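Local coordinates for protein Lysine/ornithine decarboxylase (Selenomonas ruminantium, PDB 5GJO) that decarboxylates both lysine and ornithine with similar efficiency, using pyridoxal 5'-phosphate as cofactor, to give cadaverine and putrescine, at residues A[103-117]-A[124-137]. The protein carries 2 engineered substitutions. Numbering follows the deposited sequence.
Sequences LKAAADYNVRRFTFD and KMAKAVPGADVLVR
Strands 113-116 and 133-137 run parallel, their short axes 4.7 Å apart and 27° askew, joined by backbone hydrogen bonds that begin with D133 N to R112 O and end with R137 N to F116 O. F114 and F116 share one face of this pair and meet helix 124-128 there. Flat and apolar, the F114 ring fits between helix and sheet: V129 CG2 reaches its edge at CZ (3.7 Å), A132 CB lies near CE2, and M125 SD comes obliquely to CD2 in a Met-aromatic contact. The flexible M125 chain, bent at its last torsion (chi3 -66°), carries CE to 3.5 Å from F116 CG. An alanine in place of F114 would probably open a gap between M125, V129 and A132. The helices pack with the small A128 CB against L103 CB (3.7 Å). At the strand entrance, R112, its chain bent at chi3 (-53°), turns its guanidinium so that NH1 bonds G131 O (3.0 Å) and NH2 makes a salt bridge to D133 OD2 (2.9 Å), the guanidinium and carboxylate planes nearly perpendicular; H173 also binds D133. This is a right-handed beta-alpha-beta crossover of the PLP-binding TIM-type barrel, where R137, bonded to L149 O, extends close to the cofactor.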
ATOM      1  N   LEU A 103      10.667  20.710   4.675  1.00 24.20           N
ATOM      2  CA  LEU A 103      11.070  22.107   4.758  1.00 25.92           C
ATOM      3  C   LEU A 103      12.581  22.276   4.549  1.00 24.23           C
ATOM      4  O   LEU A 103      13.016  23.208   3.926  1.00 26.23           O
ATOM      5  CB  LEU A 103      10.548  22.780   6.026  1.00 27.46           C
ATOM      6  CG  LEU A 103       9.066  23.117   5.891  1.00 26.08           C
ATOM      7  CD1 LEU A 103       8.404  23.404   7.209  1.00 29.44           C
ATOM      8  CD2 LEU A 103       8.770  24.195   4.878  1.00 30.52           C
ATOM      9  N   LYS A 104      13.358  21.362   5.085  1.00 25.32           N
ATOM     10  CA  LYS A 104      14.791  21.382   4.856  1.00 27.99           C
ATOM     11  C   LYS A 104      15.163  21.170   3.398  1.00 25.91           C
ATOM     12  O   LYS A 104      16.005  21.859   2.875  1.00 24.14           O
ATOM     13  CB  LYS A 104      15.492  20.343   5.722  1.00 31.71           C
ATOM     14  CG  LYS A 104      16.995  20.529   5.746  1.00 41.30           C
ATOM     15  CD  LYS A 104      17.688  19.450   6.552  1.00 55.68           C
ATOM     16  CE  LYS A 104      19.205  19.617   6.558  1.00 59.63           C
ATOM     17  NZ  LYS A 104      19.802  19.017   5.340  1.00 57.53           N
ATOM     18  N   ALA A 105      14.502  20.228   2.737  1.00 24.45           N
ATOM     19  CA  ALA A 105      14.724  20.066   1.286  1.00 23.34           C
ATOM     20  C   ALA A 105      14.331  21.280   0.490  1.00 21.08           C
ATOM     21  O   ALA A 105      15.013  21.712  -0.447  1.00 22.28           O
ATOM     22  CB  ALA A 105      14.038  18.769   0.761  1.00 24.25           C
ATOM     23  N   ALA A 106      13.218  21.899   0.869  1.00 21.74           N
ATOM     24  CA  ALA A 106      12.786  23.094   0.195  1.00 23.04           C
ATOM     25  C   ALA A 106      13.850  24.184   0.301  1.00 24.00           C
ATOM     26  O   ALA A 106      14.181  24.785  -0.706  1.00 21.34           O
ATOM     27  CB  ALA A 106      11.453  23.581   0.718  1.00 24.44           C
ATOM     28  N   ALA A 107      14.400  24.362   1.499  1.00 25.87           N
ATOM     29  CA  ALA A 107      15.450  25.395   1.736  1.00 28.30           C
ATOM     30  C   ALA A 107      16.668  25.071   0.875  1.00 25.64           C
ATOM     31  O   ALA A 107      17.095  25.883   0.094  1.00 28.22           O
ATOM     32  CB  ALA A 107      15.860  25.401   3.185  1.00 28.21           C
ATOM     33  N   ASP A 108      17.119  23.845   0.979  1.00 26.30           N
ATOM     34  CA  ASP A 108      18.295  23.376   0.160  1.00 28.36           C
ATOM     35  C   ASP A 108      18.146  23.596  -1.331  1.00 29.26           C
ATOM     36  O   ASP A 108      19.088  24.070  -1.999  1.00 24.97           O
ATOM     37  CB  ASP A 108      18.604  21.939   0.467  1.00 27.52           C
ATOM     38  CG  ASP A 108      19.026  21.738   1.924  1.00 38.31           C
ATOM     39  OD1 ASP A 108      19.375  22.743   2.634  1.00 40.87           O
ATOM     40  OD2 ASP A 108      18.994  20.569   2.394  1.00 38.21           O
ATOM     41  N   TYR A 109      16.944  23.378  -1.879  1.00 24.52           N
ATOM     42  CA  TYR A 109      16.784  23.478  -3.302  1.00 20.79           C
ATOM     43  C   TYR A 109      16.230  24.745  -3.792  1.00 19.02           C
ATOM     44  O   TYR A 109      15.945  24.910  -4.994  1.00 21.29           O
ATOM     45  CB  TYR A 109      15.993  22.293  -3.828  1.00 25.80           C
ATOM     46  CG  TYR A 109      16.552  20.952  -3.503  1.00 25.62           C
ATOM     47  CD1 TYR A 109      17.899  20.642  -3.739  1.00 30.72           C
ATOM     48  CD2 TYR A 109      15.723  19.924  -3.018  1.00 28.53           C
ATOM     49  CE1 TYR A 109      18.387  19.364  -3.411  1.00 29.91           C
ATOM     50  CE2 TYR A 109      16.203  18.662  -2.715  1.00 30.27           C
ATOM     51  CZ  TYR A 109      17.540  18.386  -2.929  1.00 33.38           C
ATOM     52  OH  TYR A 109      17.979  17.125  -2.629  1.00 37.98           O
ATOM     53  N   ASN A 110      16.063  25.720  -2.875  1.00 23.48           N
ATOM     54  CA  ASN A 110      15.553  27.035  -3.256  1.00 21.10           C
ATOM     55  C   ASN A 110      14.088  26.906  -3.761  1.00 18.42           C
ATOM     56  O   ASN A 110      13.678  27.605  -4.699  1.00 19.77           O
ATOM     57  CB  ASN A 110      16.398  27.743  -4.309  1.00 25.09           C
ATOM     58  CG  ASN A 110      17.843  28.035  -3.826  1.00 31.24           C
ATOM     59  OD1 ASN A 110      18.044  28.410  -2.688  1.00 33.65           O
ATOM     60  ND2 ASN A 110      18.811  27.928  -4.716  1.00 31.83           N
ATOM     61  N   VAL A 111      13.334  26.004  -3.146  1.00 19.37           N
ATOM     62  CA  VAL A 111      11.916  25.918  -3.414  1.00 19.05           C
ATOM     63  C   VAL A 111      11.314  26.982  -2.527  1.00 22.32           C
ATOM     64  O   VAL A 111      11.465  26.933  -1.331  1.00 26.16           O
ATOM     65  CB  VAL A 111      11.332  24.571  -2.993  1.00 18.42           C
ATOM     66  CG1 VAL A 111       9.827  24.601  -3.122  1.00 20.11           C
ATOM     67  CG2 VAL A 111      11.913  23.434  -3.810  1.00 17.59           C
ATOM     68  N   ARG A 112      10.666  27.958  -3.131  1.00 23.63           N
ATOM     69  CA  ARG A 112      10.084  29.046  -2.368  1.00 28.61           C
ATOM     70  C   ARG A 112       8.648  29.398  -2.749  1.00 29.03           C
ATOM     71  O   ARG A 112       8.285  30.555  -2.776  1.00 25.44           O
ATOM     72  CB  ARG A 112      11.001  30.273  -2.385  1.00 31.48           C
ATOM     73  CG  ARG A 112      11.464  30.727  -3.755  1.00 34.57           C
ATOM     74  CD  ARG A 112      12.226  32.041  -3.677  1.00 37.33           C
ATOM     75  NE  ARG A 112      11.458  33.056  -2.964  1.00 36.99           N
ATOM     76  CZ  ARG A 112      10.443  33.744  -3.477  1.00 36.03           C
ATOM     77  NH1 ARG A 112       9.790  34.626  -2.727  1.00 35.81           N
ATOM     78  NH2 ARG A 112      10.064  33.544  -4.726  1.00 34.25           N
ATOM     79  N   ARG A 113       7.844  28.385  -3.059  1.00 22.52           N
ATOM     80  CA  ARG A 113       6.414  28.617  -3.409  1.00 19.10           C
ATOM     81  C   ARG A 113       5.755  27.500  -2.613  1.00 17.75           C
ATOM     82  O   ARG A 113       6.130  26.302  -2.805  1.00 16.45           O
ATOM     83  CB  ARG A 113       6.227  28.478  -4.890  1.00 18.80           C
ATOM     84  CG  ARG A 113       4.837  28.722  -5.361  1.00 19.33           C
ATOM     85  CD  ARG A 113       4.829  28.625  -6.865  1.00 23.68           C
ATOM     86  NE  ARG A 113       3.581  28.979  -7.470  1.00 21.95           N
ATOM     87  CZ  ARG A 113       3.292  30.150  -8.054  1.00 25.07           C
ATOM     88  NH1 ARG A 113       4.157  31.143  -8.057  1.00 23.45           N
ATOM     89  NH2 ARG A 113       2.114  30.339  -8.620  1.00 23.28           N
ATOM     90  N   PHE A 114       4.853  27.876  -1.722  1.00 16.56           N
ATOM     91  CA  PHE A 114       4.236  26.989  -0.752  1.00 17.64           C
ATOM     92  C   PHE A 114       2.734  27.221  -0.774  1.00 14.40           C
ATOM     93  O   PHE A 114       2.303  28.282  -1.105  1.00 14.28           O
ATOM     94  CB  PHE A 114       4.690  27.339   0.670  1.00 18.91           C
ATOM     95  CG  PHE A 114       6.145  27.087   0.969  1.00 21.99           C
ATOM     96  CD1 PHE A 114       6.859  26.138   0.309  1.00 23.44           C
ATOM     97  CD2 PHE A 114       6.769  27.793   1.977  1.00 25.07           C
ATOM     98  CE1 PHE A 114       8.173  25.907   0.600  1.00 24.61           C
ATOM     99  CE2 PHE A 114       8.080  27.570   2.283  1.00 27.78           C
ATOM    100  CZ  PHE A 114       8.786  26.622   1.583  1.00 29.65           C
ATOM    101  N   THR A 115       1.974  26.201  -0.416  1.00 15.41           N
ATOM    102  CA  THR A 115       0.553  26.372   0.032  1.00 14.22           C
ATOM    103  C   THR A 115       0.415  26.152   1.490  1.00 13.65           C
ATOM    104  O   THR A 115       1.218  25.521   2.113  1.00 15.67           O
ATOM    105  CB  THR A 115      -0.473  25.502  -0.784  1.00 15.15           C
ATOM    106  OG1 THR A 115      -0.300  24.160  -0.398  1.00 16.15           O
ATOM    107  CG2 THR A 115      -0.200  25.611  -2.270  1.00 14.23           C
ATOM    108  N   PHE A 116      -0.652  26.714   2.045  1.00 14.43           N
ATOM    109  CA  PHE A 116      -1.026  26.474   3.421  1.00 14.58           C
ATOM    110  C   PHE A 116      -2.521  26.707   3.656  1.00 12.68           C
ATOM    111  O   PHE A 116      -3.167  27.370   2.898  1.00 15.12           O
ATOM    112  CB  PHE A 116      -0.184  27.315   4.377  1.00 15.92           C
ATOM    113  CG  PHE A 116      -0.557  28.762   4.411  1.00 15.84           C
ATOM    114  CD1 PHE A 116      -0.467  29.541   3.285  1.00 15.51           C
ATOM    115  CD2 PHE A 116      -0.981  29.350   5.588  1.00 15.50           C
ATOM    116  CE1 PHE A 116      -0.794  30.879   3.328  1.00 17.38           C
ATOM    117  CE2 PHE A 116      -1.321  30.674   5.632  1.00 15.32           C
ATOM    118  CZ  PHE A 116      -1.233  31.437   4.507  1.00 17.09           C
ATOM    119  N   ASP A 117      -3.043  26.095   4.703  1.00 13.44           N
ATOM    120  CA  ASP A 117      -4.441  26.256   5.056  1.00 15.02           C
ATOM    121  C   ASP A 117      -4.698  26.449   6.546  1.00 16.26           C
ATOM    122  O   ASP A 117      -5.812  26.349   6.976  1.00 17.03           O
ATOM    123  CB  ASP A 117      -5.294  25.106   4.500  1.00 17.99           C
ATOM    124  CG  ASP A 117      -4.927  23.754   5.083  1.00 17.54           C
ATOM    125  OD1 ASP A 117      -4.300  23.697   6.134  1.00 18.52           O
ATOM    126  OD2 ASP A 117      -5.290  22.745   4.476  1.00 17.25           O
ATOM    127  N   LYS A 124       6.384  27.700  10.825  1.00 20.74           N
ATOM    128  CA  LYS A 124       7.220  26.662  10.210  1.00 20.16           C
ATOM    129  C   LYS A 124       7.750  27.172   8.860  1.00 19.53           C
ATOM    130  O   LYS A 124       8.954  27.020   8.594  1.00 24.72           O
ATOM    131  CB  LYS A 124       6.407  25.337   9.938  1.00 22.59           C
ATOM    132  CG  LYS A 124       5.985  24.546  11.139  1.00 27.90           C
ATOM    133  CD  LYS A 124       4.790  23.552  10.865  1.00 27.41           C
ATOM    134  CE  LYS A 124       5.074  22.586   9.782  1.00 27.01           C
ATOM    135  NZ  LYS A 124       3.921  21.630   9.525  1.00 24.75           N
ATOM    136  N   MET A 125       6.877  27.725   8.006  1.00 21.05           N
ATOM    137  CA  MET A 125       7.256  28.178   6.668  1.00 20.04           C
ATOM    138  C   MET A 125       8.218  29.410   6.746  1.00 24.08           C
ATOM    139  O   MET A 125       9.242  29.499   6.034  1.00 21.35           O
ATOM    140  CB  MET A 125       6.067  28.559   5.850  1.00 21.25           C
ATOM    141  CG  MET A 125       5.178  27.353   5.416  1.00 20.00           C
ATOM    142  SD  MET A 125       3.912  27.806   4.268  1.00 19.35           S
ATOM    143  CE  MET A 125       2.866  28.880   5.255  1.00 17.44           C
ATOM    144  N   ALA A 126       7.847  30.366   7.591  1.00 22.72           N
ATOM    145  CA  ALA A 126       8.623  31.600   7.747  1.00 26.53           C
ATOM    146  C   ALA A 126      10.019  31.320   8.275  1.00 27.14           C
ATOM    147  O   ALA A 126      10.997  31.980   7.856  1.00 28.88           O
ATOM    148  CB  ALA A 126       7.877  32.558   8.689  1.00 26.06           C
ATOM    149  N   LYS A 127      10.151  30.325   9.144  1.00 23.66           N
ATOM    150  CA  LYS A 127      11.408  29.947   9.667  1.00 29.33           C
ATOM    151  C   LYS A 127      12.274  29.226   8.632  1.00 30.58           C
ATOM    152  O   LYS A 127      13.466  29.400   8.626  1.00 27.92           O
ATOM    153  CB  LYS A 127      11.206  29.046  10.849  1.00 31.75           C
ATOM    154  CG  LYS A 127      12.476  28.679  11.558  1.00 38.01           C
ATOM    155  CD  LYS A 127      12.251  28.095  12.944  1.00 42.96           C
ATOM    156  CE  LYS A 127      13.445  27.208  13.280  1.00 48.46           C
ATOM    157  NZ  LYS A 127      13.616  27.147  14.747  1.00 59.07           N
ATOM    158  N   ALA A 128      11.694  28.353   7.815  1.00 26.01           N
ATOM    159  CA  ALA A 128      12.473  27.494   6.932  1.00 24.71           C
ATOM    160  C   ALA A 128      12.868  28.240   5.709  1.00 24.33           C
ATOM    161  O   ALA A 128      13.975  28.054   5.242  1.00 26.08           O
ATOM    162  CB  ALA A 128      11.665  26.234   6.547  1.00 24.56           C
ATOM    163  N   VAL A 129      11.972  29.043   5.158  1.00 22.75           N
ATOM    164  CA  VAL A 129      12.207  29.772   3.916  1.00 24.18           C
ATOM    165  C   VAL A 129      11.614  31.168   4.019  1.00 24.74           C
ATOM    166  O   VAL A 129      10.561  31.506   3.439  1.00 22.40           O
ATOM    167  CB  VAL A 129      11.702  29.033   2.675  1.00 27.35           C
ATOM    168  CG1 VAL A 129      12.156  29.760   1.399  1.00 30.53           C
ATOM    169  CG2 VAL A 129      12.205  27.594   2.679  1.00 26.19           C
ATOM    170  N   PRO A 130      12.303  32.047   4.762  1.00 25.05           N
ATOM    171  CA  PRO A 130      11.759  33.404   4.902  1.00 23.73           C
ATOM    172  C   PRO A 130      11.562  34.109   3.594  1.00 22.34           C
ATOM    173  O   PRO A 130      12.299  33.927   2.640  1.00 24.50           O
ATOM    174  CB  PRO A 130      12.775  34.134   5.824  1.00 25.83           C
ATOM    175  CG  PRO A 130      13.761  33.130   6.248  1.00 25.70           C
ATOM    176  CD  PRO A 130      13.515  31.803   5.554  1.00 27.32           C
ATOM    177  N   GLY A 131      10.467  34.845   3.483  1.00 19.60           N
ATOM    178  CA  GLY A 131      10.150  35.560   2.290  1.00 22.13           C
ATOM    179  C   GLY A 131       9.515  34.704   1.161  1.00 19.35           C
ATOM    180  O   GLY A 131       9.242  35.213   0.113  1.00 21.06           O
ATOM    181  N   ALA A 132       9.242  33.441   1.443  1.00 23.21           N
ATOM    182  CA  ALA A 132       8.632  32.510   0.396  1.00 21.51           C
ATOM    183  C   ALA A 132       7.313  33.008  -0.070  1.00 20.34           C
ATOM    184  O   ALA A 132       6.549  33.633   0.732  1.00 20.06           O
ATOM    185  CB  ALA A 132       8.485  31.090   0.965  1.00 22.40           C
ATOM    186  N   ASP A 133       7.002  32.786  -1.333  1.00 19.53           N
ATOM    187  CA  ASP A 133       5.694  33.011  -1.846  1.00 18.72           C
ATOM    188  C   ASP A 133       4.724  31.957  -1.243  1.00 20.14           C
ATOM    189  O   ASP A 133       5.022  30.720  -1.276  1.00 19.71           O
ATOM    190  CB  ASP A 133       5.703  32.898  -3.376  1.00 19.58           C
ATOM    191  CG  ASP A 133       6.570  33.911  -4.025  1.00 24.81           C
ATOM    192  OD1 ASP A 133       6.660  35.015  -3.450  1.00 22.74           O
ATOM    193  OD2 ASP A 133       7.170  33.610  -5.083  1.00 22.67           O
ATOM    194  N   VAL A 134       3.587  32.439  -0.763  1.00 18.80           N
ATOM    195  CA  VAL A 134       2.536  31.540  -0.244  1.00 17.24           C
ATOM    196  C   VAL A 134       1.195  31.790  -0.877  1.00 16.83           C
ATOM    197  O   VAL A 134       0.791  32.924  -1.192  1.00 16.32           O
ATOM    198  CB  VAL A 134       2.402  31.559   1.301  1.00 17.16           C
ATOM    199  CG1 VAL A 134       3.665  31.163   1.948  1.00 18.00           C
ATOM    200  CG2 VAL A 134       1.921  32.963   1.796  1.00 18.84           C
ATOM    201  N   LEU A 135       0.488  30.681  -1.207  1.00 15.16           N
ATOM    202  CA  LEU A 135      -0.879  30.721  -1.639  1.00 16.44           C
ATOM    203  C   LEU A 135      -1.702  30.042  -0.544  1.00 15.60           C
ATOM    204  O   LEU A 135      -1.424  28.924  -0.107  1.00 15.12           O
ATOM    205  CB  LEU A 135      -1.119  29.977  -2.955  1.00 17.14           C
ATOM    206  CG  LEU A 135      -0.305  30.447  -4.171  1.00 21.20           C
ATOM    207  CD1 LEU A 135       1.127  30.090  -3.966  1.00 28.43           C
ATOM    208  CD2 LEU A 135      -0.756  29.626  -5.371  1.00 24.07           C
ATOM    209  N   VAL A 136      -2.784  30.698  -0.141  1.00 16.74           N
ATOM    210  CA  VAL A 136      -3.617  30.147   0.872  1.00 14.59           C
ATOM    211  C   VAL A 136      -4.646  29.259   0.143  1.00 14.50           C
ATOM    212  O   VAL A 136      -5.187  29.666  -0.850  1.00 14.11           O
ATOM    213  CB  VAL A 136      -4.349  31.198   1.738  1.00 14.98           C
ATOM    214  CG1 VAL A 136      -5.271  32.070   0.972  1.00 15.09           C
ATOM    215  CG2 VAL A 136      -5.104  30.506   2.886  1.00 15.37           C
ATOM    216  N   ARG A 137      -4.862  28.068   0.704  1.00 14.37           N
ATOM    217  CA  ARG A 137      -5.783  27.099   0.069  1.00 13.99           C
ATOM    218  C   ARG A 137      -7.120  27.237   0.776  1.00 11.64           C
ATOM    219  O   ARG A 137      -7.178  27.037   2.031  1.00 12.39           O
ATOM    220  CB  ARG A 137      -5.295  25.701   0.327  1.00 14.88           C
ATOM    221  CG  ARG A 137      -6.154  24.659  -0.403  1.00 15.03           C
ATOM    222  CD  ARG A 137      -5.478  23.320  -0.298  1.00 15.04           C
ATOM    223  NE  ARG A 137      -6.332  22.224  -0.714  1.00 14.31           N
ATOM    224  CZ  ARG A 137      -5.871  20.973  -0.840  1.00 16.12           C
ATOM    225  NH1 ARG A 137      -4.565  20.703  -0.794  1.00 14.48           N
ATOM    226  NH2 ARG A 137      -6.740  19.978  -1.130  1.00 15.54           N
TER
HETATM  227  O   HOH W   1      12.449  33.775  -0.106  1.00 30.39           O
HETATM  228  O   HOH W   2       6.662  31.447  -6.707  1.00 26.62           O
HETATM  229  O   HOH W   3      -2.337  22.406  -1.539  1.00 16.75           O